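Local coordinates for putative dienelactone hydrolase (Klebsiella pneumoniae subsp. pneumoniae MGH 78578, PDB 3F67), which probably hydrolyses carboxylic ester bonds, as a member of the dienelactone hydrolase family of the alpha/beta-hydrolase superfamily, at residues Ala6-Ile11 / Pro19-Arg24; Val35-Glu40 / Thr120-Gly125; Gly59-Ala64 / Ser105-His110; Leu67-Gly72 / Leu97-His102; Val91-Val96 / Gly126-Leu131. All blocks are in the same frame, centred on the assembly; numbering follows the deposited sequence.

Contact 1: residues Ala6-Ile11 / Pro19-Arg24; sequences AGETSI and PAYHAR
His22 takes the crowded first torsion, with CG between the backbone N and the carbonyl carbon (chi1 61°), and this swings its imidazole across to the strand 6-11. Tyr21 lies on the face of Ala6 and Glu8, where CG anti to its backbone N (chi1 -178°) carries its ring to Ala6. The imidazole lies against Gly7, whose CA sits over its face in a CH-pi contact 4.2 Å from the His22 ring centroid; a glycine suits a strand position so closely overlaid by a ring. Thr9 crosses the imidazole at about a right angle, with CG2 3.7 Å from His22 CD2. A water in the ring plane joins His22 NE2 to Glu8 O. On the opposite face, Ala6 CB comes within 3.3 Å of Tyr21 OH, and the hydroxyl is hydrogen-bonded to Arg53. Glu8 CG meets the tyrosine ring at its edge, while its carboxylate runs on to a salt bridge with Arg49. The backbones are joined at two hydrogen-bonded pairs: Gly7 N to His22 O at 2.9 Å and Thr9 N to Ala20 O at 3.0 Å are each answered by a return bond. Ile11 CD1 packs on Ala20 CB. This is an antiparallel beta hairpin, forming the outermost pair of strands at one edge of the alpha/beta-hydrolase sheet.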
# COMPACT_ATOMS: atom_id res chain seq x y z
N ALA A 6 -2.30 -12.43 -15.79
CA ALA A 6 -2.23 -11.03 -15.49
C ALA A 6 -2.91 -10.19 -16.57
O ALA A 6 -3.11 -10.65 -17.69
CB ALA A 6 -0.77 -10.62 -15.24
N GLY A 7 -3.31 -8.97 -16.22
CA GLY A 7 -4.00 -8.16 -17.21
C GLY A 7 -4.09 -6.72 -16.78
O GLY A 7 -3.74 -6.38 -15.63
N GLU A 8 -4.54 -5.87 -17.71
CA GLU A 8 -4.84 -4.48 -17.41
C GLU A 8 -6.33 -4.31 -17.61
O GLU A 8 -6.90 -4.82 -18.59
CB GLU A 8 -4.08 -3.53 -18.34
CG GLU A 8 -2.58 -3.57 -18.19
CD GLU A 8 -1.86 -2.78 -19.27
OE1 GLU A 8 -2.51 -2.41 -20.27
OE2 GLU A 8 -0.65 -2.53 -19.12
N THR A 9 -6.96 -3.59 -16.70
CA THR A 9 -8.38 -3.38 -16.74
C THR A 9 -8.65 -1.92 -16.35
O THR A 9 -7.72 -1.17 -16.05
CB THR A 9 -9.15 -4.45 -15.87
OG1 THR A 9 -10.54 -4.43 -16.20
CG2 THR A 9 -8.94 -4.16 -14.38
N SER A 10 -9.91 -1.51 -16.47
CA SER A 10 -10.36 -0.27 -15.91
C SER A 10 -11.13 -0.68 -14.69
O SER A 10 -11.74 -1.75 -14.67
CB SER A 10 -11.30 0.45 -16.87
OG SER A 10 -10.62 0.92 -18.01
N ILE A 11 -11.09 0.17 -13.67
CA ILE A 11 -11.95 -0.01 -12.52
C ILE A 11 -12.89 1.18 -12.48
O ILE A 11 -12.45 2.33 -12.41
CB ILE A 11 -11.11 -0.16 -11.26
CG1 ILE A 11 -10.43 -1.56 -11.37
CG2 ILE A 11 -12.03 -0.05 -9.99
CD1 ILE A 11 -9.62 -1.95 -10.25
N PRO A 19 -7.36 3.13 -14.57
CA PRO A 19 -6.56 1.99 -15.01
C PRO A 19 -6.04 1.22 -13.81
O PRO A 19 -5.77 1.81 -12.76
CB PRO A 19 -5.34 2.64 -15.71
CG PRO A 19 -5.82 4.00 -16.05
CD PRO A 19 -6.76 4.41 -14.96
N ALA A 20 -5.89 -0.08 -14.00
CA ALA A 20 -5.29 -0.93 -12.95
C ALA A 20 -4.67 -2.15 -13.55
O ALA A 20 -5.12 -2.64 -14.58
CB ALA A 20 -6.33 -1.34 -11.92
N TYR A 21 -3.65 -2.66 -12.87
CA TYR A 21 -3.03 -3.91 -13.29
C TYR A 21 -3.50 -4.97 -12.30
O TYR A 21 -3.67 -4.67 -11.11
CB TYR A 21 -1.51 -3.76 -13.16
CG TYR A 21 -0.72 -4.99 -13.62
CD1 TYR A 21 -0.55 -5.27 -14.98
CD2 TYR A 21 -0.12 -5.82 -12.69
CE1 TYR A 21 0.18 -6.41 -15.39
CE2 TYR A 21 0.63 -6.92 -13.07
CZ TYR A 21 0.77 -7.21 -14.43
OH TYR A 21 1.50 -8.30 -14.82
N HIS A 22 -3.71 -6.19 -12.76
CA HIS A 22 -4.10 -7.27 -11.84
C HIS A 22 -3.43 -8.57 -12.19
O HIS A 22 -3.14 -8.83 -13.37
CB HIS A 22 -5.65 -7.44 -11.75
CG HIS A 22 -6.29 -7.81 -13.05
ND1 HIS A 22 -6.63 -9.11 -13.39
CD2 HIS A 22 -6.64 -7.04 -14.11
CE1 HIS A 22 -7.13 -9.13 -14.61
NE2 HIS A 22 -7.17 -7.89 -15.07
N ALA A 23 -3.17 -9.39 -11.18
CA ALA A 23 -2.54 -10.70 -11.38
C ALA A 23 -3.21 -11.67 -10.43
O ALA A 23 -3.59 -11.28 -9.31
CB ALA A 23 -0.99 -10.64 -11.05
N ARG A 24 -3.30 -12.94 -10.83
CA ARG A 24 -3.92 -13.93 -9.94
C ARG A 24 -3.43 -15.32 -10.33
O ARG A 24 -2.91 -15.50 -11.44
CB ARG A 24 -5.44 -13.92 -10.13
CG ARG A 24 -5.87 -14.40 -11.53
CD ARG A 24 -7.37 -14.19 -11.71
NE ARG A 24 -7.68 -12.78 -11.97
CZ ARG A 24 -8.93 -12.27 -11.91
NH1 ARG A 24 -9.96 -13.07 -11.61
NH2 ARG A 24 -9.14 -10.98 -12.17
O HOH W 1 -7.87 -7.74 -18.01

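Contact 2: residues Val35-Glu40 / Thr120-Gly125; sequences VIVVQE and TGFCWG
Val38 presses CG1 between the helix start and an indole, 3.5 Å from Gly125 CA and 3.8 Å from Trp124 CZ3, the valine and the indole crossing at about a right angle. Its CG1 is anti to the backbone N, which directs that branch at Gly125; with no side chains, Gly121 and Gly125 let the valine and the carbonyls of Val38 and Gln39 close in on the turn. Trp124 meets Gln39 O with its ring edge, CE3 lying 3.4 Å from that oxygen, while Gln39 CG runs alongside the indole. Glu40 CG touches Phe122 CB at 3.8 Å, and Glu40 OE1 continues to a salt bridge with Arg219. The strands run parallel: Thr120 N donates to Ile36 O at 2.9 Å, almost along the C=O axis, Val38 N to Thr120 O at 2.8 Å, and Phe122 N to Val38 O at 3.2 Å. Cys123, just before the helix, has a positive phi (65°) with psi -119°, a strained backbone for a residue that is not glycine, and its side chain touches His212. The sharp strand-turn-helix with its GxCxG sequence is consistent with the nucleophile elbow of alpha/beta-hydrolases, with Cys123 the likely nucleophile of a Cys-His-Asp triad.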
# COMPACT_ATOMS: atom_id res chain seq x y z
N VAL A 35 -5.39 -8.80 -2.54
CA VAL A 35 -4.44 -7.82 -1.99
C VAL A 35 -4.46 -6.59 -2.90
O VAL A 35 -4.00 -6.64 -4.06
CB VAL A 35 -2.99 -8.37 -1.85
CG1 VAL A 35 -2.05 -7.26 -1.27
CG2 VAL A 35 -2.96 -9.63 -0.98
N ILE A 36 -4.96 -5.48 -2.37
CA ILE A 36 -4.81 -4.20 -3.11
C ILE A 36 -3.35 -3.75 -2.89
O ILE A 36 -2.86 -3.80 -1.76
CB ILE A 36 -5.74 -3.20 -2.55
CG1 ILE A 36 -7.22 -3.64 -2.80
CG2 ILE A 36 -5.50 -1.80 -3.19
CD1 ILE A 36 -8.22 -2.64 -2.20
N VAL A 37 -2.66 -3.36 -3.96
CA VAL A 37 -1.24 -3.01 -3.86
C VAL A 37 -1.16 -1.51 -4.14
O VAL A 37 -1.56 -1.05 -5.24
CB VAL A 37 -0.42 -3.76 -4.93
CG1 VAL A 37 1.05 -3.29 -4.88
CG2 VAL A 37 -0.46 -5.30 -4.65
N VAL A 38 -0.65 -0.73 -3.17
CA VAL A 38 -0.62 0.73 -3.36
C VAL A 38 0.77 1.21 -3.75
O VAL A 38 1.75 0.99 -3.02
CB VAL A 38 -1.05 1.51 -2.11
CG1 VAL A 38 -1.33 3.02 -2.46
CG2 VAL A 38 -2.29 0.90 -1.45
N GLN A 39 0.82 1.86 -4.92
CA GLN A 39 2.05 2.40 -5.53
C GLN A 39 2.87 3.35 -4.63
O GLN A 39 2.35 3.90 -3.64
CB GLN A 39 1.57 3.23 -6.74
CG GLN A 39 0.62 4.33 -6.28
CD GLN A 39 0.26 5.27 -7.43
OE1 GLN A 39 -0.61 4.94 -8.24
NE2 GLN A 39 0.95 6.40 -7.54
N GLU A 40 4.16 3.53 -5.00
CA GLU A 40 4.93 4.69 -4.55
C GLU A 40 4.51 5.91 -5.40
O GLU A 40 3.49 5.84 -6.13
CB GLU A 40 6.42 4.39 -4.74
CG GLU A 40 6.84 3.01 -4.14
CD GLU A 40 8.34 2.74 -4.31
OE1 GLU A 40 8.77 2.41 -5.43
OE2 GLU A 40 9.09 2.80 -3.30
N THR A 120 -1.51 -3.87 0.86
CA THR A 120 -0.12 -3.54 1.17
C THR A 120 0.30 -2.35 0.31
O THR A 120 -0.22 -2.15 -0.80
CB THR A 120 0.81 -4.76 0.97
OG1 THR A 120 2.09 -4.49 1.57
CG2 THR A 120 1.01 -5.14 -0.54
N GLY A 121 1.23 -1.56 0.80
CA GLY A 121 1.61 -0.37 0.03
C GLY A 121 2.99 0.10 0.43
O GLY A 121 3.45 -0.21 1.52
N PHE A 122 3.63 0.86 -0.46
CA PHE A 122 5.06 1.17 -0.32
C PHE A 122 5.26 2.67 -0.39
O PHE A 122 4.73 3.30 -1.28
CB PHE A 122 5.86 0.50 -1.46
CG PHE A 122 5.67 -0.99 -1.48
CD1 PHE A 122 6.56 -1.81 -0.80
CD2 PHE A 122 4.56 -1.54 -2.14
CE1 PHE A 122 6.35 -3.25 -0.77
CE2 PHE A 122 4.31 -2.92 -2.08
CZ PHE A 122 5.21 -3.77 -1.41
N CYS A 123 6.02 3.20 0.56
CA CYS A 123 6.45 4.58 0.51
C CYS A 123 5.22 5.49 0.64
O CYS A 123 4.51 5.41 1.66
CB CYS A 123 7.23 4.80 -0.78
SG CYS A 123 8.02 6.31 -0.65
N TRP A 124 4.93 6.33 -0.37
CA TRP A 124 3.64 7.09 -0.39
C TRP A 124 2.46 6.14 -0.09
O TRP A 124 1.53 6.45 0.71
CB TRP A 124 3.46 7.77 -1.77
CG TRP A 124 2.17 8.53 -1.91
CD1 TRP A 124 1.94 9.85 -1.56
CD2 TRP A 124 0.95 8.02 -2.41
NE1 TRP A 124 0.62 10.19 -1.84
CE2 TRP A 124 0.00 9.08 -2.39
CE3 TRP A 124 0.57 6.76 -2.96
CZ2 TRP A 124 -1.32 8.92 -2.85
CZ3 TRP A 124 -0.76 6.60 -3.42
CH2 TRP A 124 -1.67 7.66 -3.35
N GLY A 125 2.51 4.97 -0.73
CA GLY A 125 1.50 3.94 -0.57
C GLY A 125 1.42 3.28 0.81
O GLY A 125 0.35 2.78 1.20

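Contact 3: residues Gly59-Ala64 / Ser105-His110. With ACY (acetic acid), chain E.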
# COMPACT_ATOMS: atom_id res chain seq x y z
N GLY A 59 -0.94 -16.99 -4.27
CA GLY A 59 -2.36 -17.34 -4.23
C GLY A 59 -3.35 -16.19 -4.12
O GLY A 59 -4.56 -16.45 -4.00
N TYR A 60 -2.86 -14.96 -4.24
CA TYR A 60 -3.69 -13.76 -4.10
C TYR A 60 -4.12 -13.18 -5.46
O TYR A 60 -3.40 -13.32 -6.48
CB TYR A 60 -2.90 -12.66 -3.35
CG TYR A 60 -2.64 -13.06 -1.94
CD1 TYR A 60 -3.69 -13.02 -0.99
CD2 TYR A 60 -1.38 -13.50 -1.53
CE1 TYR A 60 -3.48 -13.46 0.33
CE2 TYR A 60 -1.17 -13.91 -0.22
CZ TYR A 60 -2.22 -13.87 0.70
OH TYR A 60 -2.03 -14.28 1.98
N LEU A 61 -5.31 -12.58 -5.48
CA LEU A 61 -5.72 -11.65 -6.56
C LEU A 61 -5.14 -10.30 -6.15
O LEU A 61 -5.65 -9.64 -5.23
CB LEU A 61 -7.26 -11.58 -6.69
CG LEU A 61 -7.84 -10.40 -7.53
CD1 LEU A 61 -7.23 -10.42 -8.93
CD2 LEU A 61 -9.40 -10.56 -7.59
N ALA A 62 -4.07 -9.90 -6.82
CA ALA A 62 -3.38 -8.66 -6.45
C ALA A 62 -3.70 -7.60 -7.47
O ALA A 62 -3.61 -7.85 -8.70
CB ALA A 62 -1.84 -8.91 -6.45
N ILE A 63 -4.08 -6.44 -7.00
CA ILE A 63 -4.60 -5.36 -7.92
C ILE A 63 -3.91 -4.05 -7.58
O ILE A 63 -3.94 -3.64 -6.43
CB ILE A 63 -6.14 -5.16 -7.77
CG1 ILE A 63 -6.87 -6.48 -8.06
CG2 ILE A 63 -6.63 -4.06 -8.75
CD1 ILE A 63 -8.29 -6.51 -7.42
N ALA A 64 -3.25 -3.42 -8.58
CA ALA A 64 -2.58 -2.13 -8.34
C ALA A 64 -3.29 -1.07 -9.20
O ALA A 64 -3.09 -1.03 -10.43
CB ALA A 64 -1.12 -2.21 -8.78
N SER A 105 -14.61 -3.11 -4.48
CA SER A 105 -15.94 -3.41 -5.05
C SER A 105 -15.82 -4.18 -6.35
O SER A 105 -16.52 -5.17 -6.59
CB SER A 105 -16.75 -2.12 -5.25
OG SER A 105 -17.16 -1.61 -4.00
N TRP A 106 -14.90 -3.72 -7.20
CA TRP A 106 -14.67 -4.37 -8.51
C TRP A 106 -14.13 -5.78 -8.24
O TRP A 106 -14.56 -6.72 -8.87
CB TRP A 106 -13.67 -3.56 -9.34
CG TRP A 106 -13.24 -4.23 -10.66
CD1 TRP A 106 -13.82 -4.08 -11.90
CD2 TRP A 106 -12.13 -5.12 -10.84
NE1 TRP A 106 -13.13 -4.84 -12.84
CE2 TRP A 106 -12.10 -5.48 -12.21
CE3 TRP A 106 -11.15 -5.65 -9.97
CZ2 TRP A 106 -11.14 -6.34 -12.74
CZ3 TRP A 106 -10.20 -6.53 -10.50
CH2 TRP A 106 -10.20 -6.85 -11.88
N ALA A 107 -13.22 -5.91 -7.28
CA ALA A 107 -12.56 -7.20 -7.04
C ALA A 107 -13.57 -8.28 -6.67
O ALA A 107 -13.46 -9.43 -7.13
CB ALA A 107 -11.48 -7.04 -5.94
N ALA A 108 -14.58 -7.93 -5.88
CA ALA A 108 -15.58 -8.92 -5.45
C ALA A 108 -16.45 -9.47 -6.59
O ALA A 108 -17.05 -10.52 -6.43
CB ALA A 108 -16.47 -8.31 -4.34
N ARG A 109 -16.51 -8.76 -7.74
CA ARG A 109 -17.25 -9.22 -8.92
C ARG A 109 -16.32 -9.77 -10.01
O ARG A 109 -16.80 -10.15 -11.06
CB ARG A 109 -18.10 -8.08 -9.50
CG ARG A 109 -19.47 -7.93 -8.76
CD ARG A 109 -20.45 -6.95 -9.42
NE ARG A 109 -19.89 -5.61 -9.28
CZ ARG A 109 -20.16 -4.81 -8.26
NH1 ARG A 109 -19.61 -3.61 -8.19
NH2 ARG A 109 -21.01 -5.19 -7.31
N HIS A 110 -15.01 -9.78 -9.73
CA HIS A 110 -14.00 -10.22 -10.73
C HIS A 110 -12.97 -11.21 -10.19
O HIS A 110 -11.81 -11.27 -10.68
CB HIS A 110 -13.32 -9.01 -11.38
CG HIS A 110 -14.30 -8.11 -12.08
ND1 HIS A 110 -14.61 -8.21 -13.42
CD2 HIS A 110 -15.07 -7.12 -11.58
CE1 HIS A 110 -15.51 -7.29 -13.72
NE2 HIS A 110 -15.82 -6.63 -12.62
C ACY E . -20.54 -2.35 -4.76
O ACY E . -20.70 -1.64 -5.80
OXT ACY E . -20.57 -3.59 -4.76
CH3 ACY E . -20.29 -1.70 -3.43
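Gly59, with phi 110°, closes a Schellman motif and releases the chain into the strand 61-64, which runs past the last turn of helix 93-108. The two backbones stay well apart, the nearest CA atoms being those of Leu61 and Ala107 at 8.2 Å; no backbone hydrogen bond links them, and the strand's side chains span the gap. Ile63 makes the closest contacts: its CG1 is anti to the carbonyl carbon and CD1 extends to Ala107 CB at 3.6 Å and to the indole edge of Trp106, with CZ3 also 3.6 Å from that methyl. The small Ala107 allows the close approach. Leu61 CD2 lies farther off, 4.0 Å from His110 O just past the helix. On the outer side Arg109 holds an acetate, probably from the crystallisation liquor, through NH2 to OXT at 3.0 Å and NH1 to its other oxygen at 3.3 Å. Trp106 also packs on Thr9 and Ile11 of strand 4-13, and Ala107 on Ile34 of strand 32-38, while Ala62 and Ala64 turn to Cys52 of helix 46-57 beyond the sheet.

Contact 4: residues Leu67-Gly72 / Leu97-His102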
# COMPACT_ATOMS: atom_id res chain seq x y z
N LEU A 67 -3.61 5.35 -9.12
CA LEU A 67 -4.37 6.31 -8.27
C LEU A 67 -4.27 7.77 -8.70
O LEU A 67 -5.15 8.58 -8.36
CB LEU A 67 -3.96 6.15 -6.80
CG LEU A 67 -4.40 4.77 -6.27
CD1 LEU A 67 -3.65 4.38 -4.99
CD2 LEU A 67 -5.88 4.83 -5.94
N TYR A 68 -3.21 8.12 -9.45
CA TYR A 68 -3.02 9.55 -9.81
C TYR A 68 -3.74 9.93 -11.11
O TYR A 68 -3.61 11.07 -11.54
CB TYR A 68 -1.51 9.88 -9.96
CG TYR A 68 -0.65 9.72 -8.69
CD1 TYR A 68 -1.24 9.50 -7.43
CD2 TYR A 68 0.74 9.84 -8.78
CE1 TYR A 68 -0.43 9.38 -6.26
CE2 TYR A 68 1.56 9.72 -7.64
CZ TYR A 68 0.98 9.50 -6.40
OH TYR A 68 1.79 9.36 -5.30
N PHE A 69 -4.50 9.00 -11.72
CA PHE A 69 -4.91 9.17 -13.15
C PHE A 69 -5.65 10.48 -13.48
O PHE A 69 -5.51 11.01 -14.59
CB PHE A 69 -5.69 7.93 -13.68
CG PHE A 69 -7.13 7.86 -13.22
CD1 PHE A 69 -8.17 8.13 -14.12
CD2 PHE A 69 -7.45 7.56 -11.90
CE1 PHE A 69 -9.53 8.08 -13.68
CE2 PHE A 69 -8.77 7.49 -11.46
CZ PHE A 69 -9.82 7.76 -12.35
N ARG A 70 -6.40 11.02 -12.53
CA ARG A 70 -7.18 12.24 -12.78
C ARG A 70 -6.31 13.47 -12.75
O ARG A 70 -6.64 14.47 -13.39
CB ARG A 70 -8.24 12.44 -11.70
CG ARG A 70 -9.30 11.32 -11.65
CD ARG A 70 -10.34 11.66 -10.58
NE ARG A 70 -11.24 10.52 -10.31
CZ ARG A 70 -10.91 9.53 -9.47
NH1 ARG A 70 -9.71 9.54 -8.90
NH2 ARG A 70 -11.73 8.54 -9.21
N GLN A 71 -5.24 13.42 -11.96
CA GLN A 71 -4.37 14.58 -11.72
C GLN A 71 -3.21 14.63 -12.70
O GLN A 71 -2.79 15.69 -13.09
CB GLN A 71 -3.84 14.59 -10.26
CG GLN A 71 -4.86 15.07 -9.17
CD GLN A 71 -5.96 14.05 -8.84
OE1 GLN A 71 -5.71 12.85 -8.79
NE2 GLN A 71 -7.20 14.53 -8.66
N GLY A 72 -2.66 13.48 -13.10
CA GLY A 72 -1.55 13.49 -14.05
C GLY A 72 -0.78 12.20 -14.11
O GLY A 72 -1.15 11.22 -13.47
N LEU A 97 -8.77 7.14 -0.85
CA LEU A 97 -9.43 6.09 -0.04
C LEU A 97 -10.73 5.64 -0.74
O LEU A 97 -11.05 4.44 -0.75
CB LEU A 97 -9.72 6.61 1.38
CG LEU A 97 -8.42 7.07 2.12
CD1 LEU A 97 -8.82 7.53 3.51
CD2 LEU A 97 -7.37 5.96 2.23
N ALA A 98 -11.45 6.57 -1.36
CA ALA A 98 -12.67 6.22 -2.08
C ALA A 98 -12.33 5.36 -3.32
O ALA A 98 -13.05 4.41 -3.65
CB ALA A 98 -13.45 7.50 -2.50
N ASP A 99 -11.23 5.67 -3.99
CA ASP A 99 -10.80 4.85 -5.13
C ASP A 99 -10.44 3.43 -4.65
O ASP A 99 -10.69 2.46 -5.38
CB ASP A 99 -9.59 5.48 -5.85
CG ASP A 99 -9.99 6.67 -6.72
OD1 ASP A 99 -11.19 6.77 -7.11
OD2 ASP A 99 -9.11 7.51 -7.00
N LEU A 100 -9.77 3.30 -3.50
CA LEU A 100 -9.45 1.96 -3.02
C LEU A 100 -10.73 1.18 -2.73
O LEU A 100 -10.78 -0.05 -2.99
CB LEU A 100 -8.57 2.00 -1.80
CG LEU A 100 -7.21 2.65 -2.06
CD1 LEU A 100 -6.41 2.81 -0.77
CD2 LEU A 100 -6.39 1.84 -3.13
N ASP A 101 -11.74 1.86 -2.17
CA ASP A 101 -13.06 1.20 -1.98
C ASP A 101 -13.60 0.69 -3.32
O ASP A 101 -14.20 -0.40 -3.37
CB ASP A 101 -14.12 2.14 -1.41
CG ASP A 101 -13.84 2.58 0.03
OD1 ASP A 101 -13.11 1.87 0.80
OD2 ASP A 101 -14.37 3.65 0.38
N HIS A 102 -13.41 1.48 -4.39
CA HIS A 102 -13.93 1.01 -5.70
C HIS A 102 -13.15 -0.18 -6.24
O HIS A 102 -13.70 -1.04 -6.96
CB HIS A 102 -14.00 2.16 -6.72
CG HIS A 102 -15.16 3.07 -6.47
ND1 HIS A 102 -15.15 4.03 -5.48
CD2 HIS A 102 -16.40 3.12 -7.03
CE1 HIS A 102 -16.31 4.66 -5.47
NE2 HIS A 102 -17.09 4.14 -6.40
O HOH W 2 -6.81 8.62 -6.20
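Arg70 leaves the loop with CB directed at helix 93-108 and CG anti to its carbonyl carbon. That CG lies over the rim of the Phe69 ring, 3.6 Å above its plane. The chain stays extended to NE, which is salt-bridged to Glu16. At the tip, Phe69 CZ sits 3.5 Å above the guanidinium, over its centre, while the in-plane edge meets Asp99 end-on: NH1 to OD2 and NH2 to OD1, both 2.8 Å. The two planes are only 9° apart, each oxygen uses its syn lone pair, and the bonds are nearly straight (174° and 165°). Asp99 OD1 also takes a hydrogen bond from Ser13, and a water bridges Asp99 OD2 to Leu67 O, 2.7 Å from each. Beside the ion pair Leu67 CD2 packs on Asp99 CB at 3.8 Å and on Leu100 CD2 at 4.1 Å, where leucine suits the apolar flank of the helix. Two coplanar bonds fix the rotation of both groups, and the paired charge with its added donors would favour an ionised carboxylate at this buried helix position.

Contact 5: residues Val91-Val96 / Gly126-Leu131; sequences VPDAQV and GRITWL
The packing is tight where Asp93 and Val96, one turn apart on one helix, face Arg127 and Ile128 on the other, the CA atoms of Asp93 and Ile128 coming to 7.7 Å. Val96 has CG1 anti to its backbone N, which sets that branch against Ile128 CG2 at 3.6 Å; two beta-branched residues give compact, rigid surfaces there. Beside them, Arg127 is extended from CG to NE and grips Asp93 end-on in a buried salt bridge. Its NH2 reaches OD2 at 2.8 Å on the syn lone pair, whereas NH1 meets OD1 at 3.1 Å from above the carboxylate plane, since the two groups are turned 40° from each other. Leu131 CD1 lies 3.5 Å above the guanidinium plane, toward its rim, and covers part of that face. Ser157 OG hydrogen-bonds to Asp93 OD1, and His160 pairs with Arg127 NE, so both charged groups are held on several sides. An aspartate in the first turn of a helix would also be favoured by the helix dipole. The outer flank is looser: Ala94 is exposed, and the partly exposed Pro92 and Gln95 make no contact with 126-131, Gln95 bonding to Gln71 instead. Helix 93-108 thus starts alongside helix 124-133, which on its other flanks packs Thr129 onto strand 141-145 and Trp130 onto Met191 of helix 185-197.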
# COMPACT_ATOMS: atom_id res chain seq x y z
N VAL A 91 -3.15 15.23 -5.14
CA VAL A 91 -4.00 14.04 -5.10
C VAL A 91 -4.58 13.96 -3.66
O VAL A 91 -3.80 13.75 -2.72
CB VAL A 91 -3.18 12.76 -5.39
CG1 VAL A 91 -4.05 11.51 -5.26
CG2 VAL A 91 -2.55 12.83 -6.81
N PRO A 92 -5.89 14.21 -3.49
CA PRO A 92 -6.41 14.30 -2.11
C PRO A 92 -6.52 12.91 -1.48
O PRO A 92 -6.96 11.96 -2.15
CB PRO A 92 -7.83 14.89 -2.27
CG PRO A 92 -7.83 15.51 -3.66
CD PRO A 92 -6.91 14.58 -4.48
N ASP A 93 -6.17 12.81 -0.19
CA ASP A 93 -6.31 11.51 0.50
C ASP A 93 -7.74 10.94 0.38
O ASP A 93 -7.92 9.72 0.17
CB ASP A 93 -6.03 11.67 2.00
CG ASP A 93 -4.57 12.00 2.33
OD1 ASP A 93 -3.62 11.81 1.50
OD2 ASP A 93 -4.39 12.41 3.49
N ALA A 94 -8.74 11.82 0.53
CA ALA A 94 -10.16 11.36 0.52
C ALA A 94 -10.49 10.65 -0.80
O ALA A 94 -11.19 9.63 -0.81
CB ALA A 94 -11.10 12.51 0.73
N GLN A 95 -9.99 11.21 -1.90
CA GLN A 95 -10.14 10.63 -3.22
C GLN A 95 -9.50 9.26 -3.29
O GLN A 95 -10.08 8.32 -3.86
CB GLN A 95 -9.51 11.57 -4.28
CG GLN A 95 -9.61 11.04 -5.70
CD GLN A 95 -8.72 11.84 -6.64
OE1 GLN A 95 -9.15 12.83 -7.20
NE2 GLN A 95 -7.47 11.44 -6.77
N VAL A 96 -8.28 9.15 -2.75
CA VAL A 96 -7.51 7.90 -2.79
C VAL A 96 -8.29 6.82 -2.04
O VAL A 96 -8.47 5.70 -2.55
CB VAL A 96 -6.10 8.06 -2.17
CG1 VAL A 96 -5.40 6.67 -2.08
CG2 VAL A 96 -5.20 9.01 -3.01
N GLY A 126 2.53 3.33 1.54
CA GLY A 126 2.57 2.79 2.90
C GLY A 126 1.84 3.73 3.84
O GLY A 126 1.18 3.27 4.75
N ARG A 127 1.93 5.04 3.60
CA ARG A 127 1.12 5.96 4.41
C ARG A 127 -0.37 5.74 4.13
O ARG A 127 -1.18 5.67 5.06
CB ARG A 127 1.53 7.42 4.18
CG ARG A 127 0.56 8.42 4.85
CD ARG A 127 1.03 9.85 4.66
NE ARG A 127 -0.02 10.81 5.05
CZ ARG A 127 -1.04 11.15 4.27
NH1 ARG A 127 -1.13 10.66 3.03
NH2 ARG A 127 -1.94 12.03 4.71
N ILE A 128 -0.71 5.64 2.85
CA ILE A 128 -2.10 5.39 2.43
C ILE A 128 -2.63 4.09 3.06
O ILE A 128 -3.79 4.03 3.48
CB ILE A 128 -2.18 5.36 0.87
CG1 ILE A 128 -1.88 6.76 0.27
CG2 ILE A 128 -3.54 4.81 0.39
CD1 ILE A 128 -2.84 7.86 0.72
N THR A 129 -1.76 3.09 3.12
CA THR A 129 -2.10 1.82 3.75
C THR A 129 -2.61 2.02 5.19
O THR A 129 -3.65 1.47 5.55
CB THR A 129 -0.92 0.82 3.66
OG1 THR A 129 -0.77 0.45 2.28
CG2 THR A 129 -1.26 -0.51 4.40
N TRP A 130 -1.88 2.78 6.02
CA TRP A 130 -2.36 3.07 7.37
C TRP A 130 -3.72 3.75 7.33
O TRP A 130 -4.63 3.39 8.10
CB TRP A 130 -1.38 4.01 8.09
CG TRP A 130 -0.09 3.37 8.55
CD1 TRP A 130 1.17 3.52 7.98
CD2 TRP A 130 0.09 2.54 9.72
NE1 TRP A 130 2.12 2.82 8.74
CE2 TRP A 130 1.47 2.22 9.79
CE3 TRP A 130 -0.80 2.03 10.69
CZ2 TRP A 130 2.00 1.41 10.81
CZ3 TRP A 130 -0.28 1.22 11.73
CH2 TRP A 130 1.11 0.92 11.78
N LEU A 131 -3.83 4.78 6.50
CA LEU A 131 -5.10 5.51 6.42
C LEU A 131 -6.27 4.59 6.05
O LEU A 131 -7.39 4.73 6.59
CB LEU A 131 -5.03 6.68 5.43
CG LEU A 131 -3.98 7.77 5.72
CD1 LEU A 131 -4.13 8.96 4.72
CD2 LEU A 131 -3.96 8.24 7.13

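How the contacts relate
From the N terminus, contact 1 closes first, as a local hairpin at the sheet edge, and is complete before any other opens. Contact 2 then opens the longest loop, from strand 32-38 to the turn after strand 116-122, joining two central strands. Within it lies contact 3, from strand 61-65 to the end of helix 93-108, and within that in turn contact 4, between the loop after strand 61-65 and the middle of the same helix. Contact 5 starts inside all three and ends beyond them, so it crosses each, tying helix 93-108 to helix 124-133. Contacts 3, 4 and 5 thus fix one helix at its end, middle and start, between the edge hairpin and the probable nucleophile elbow.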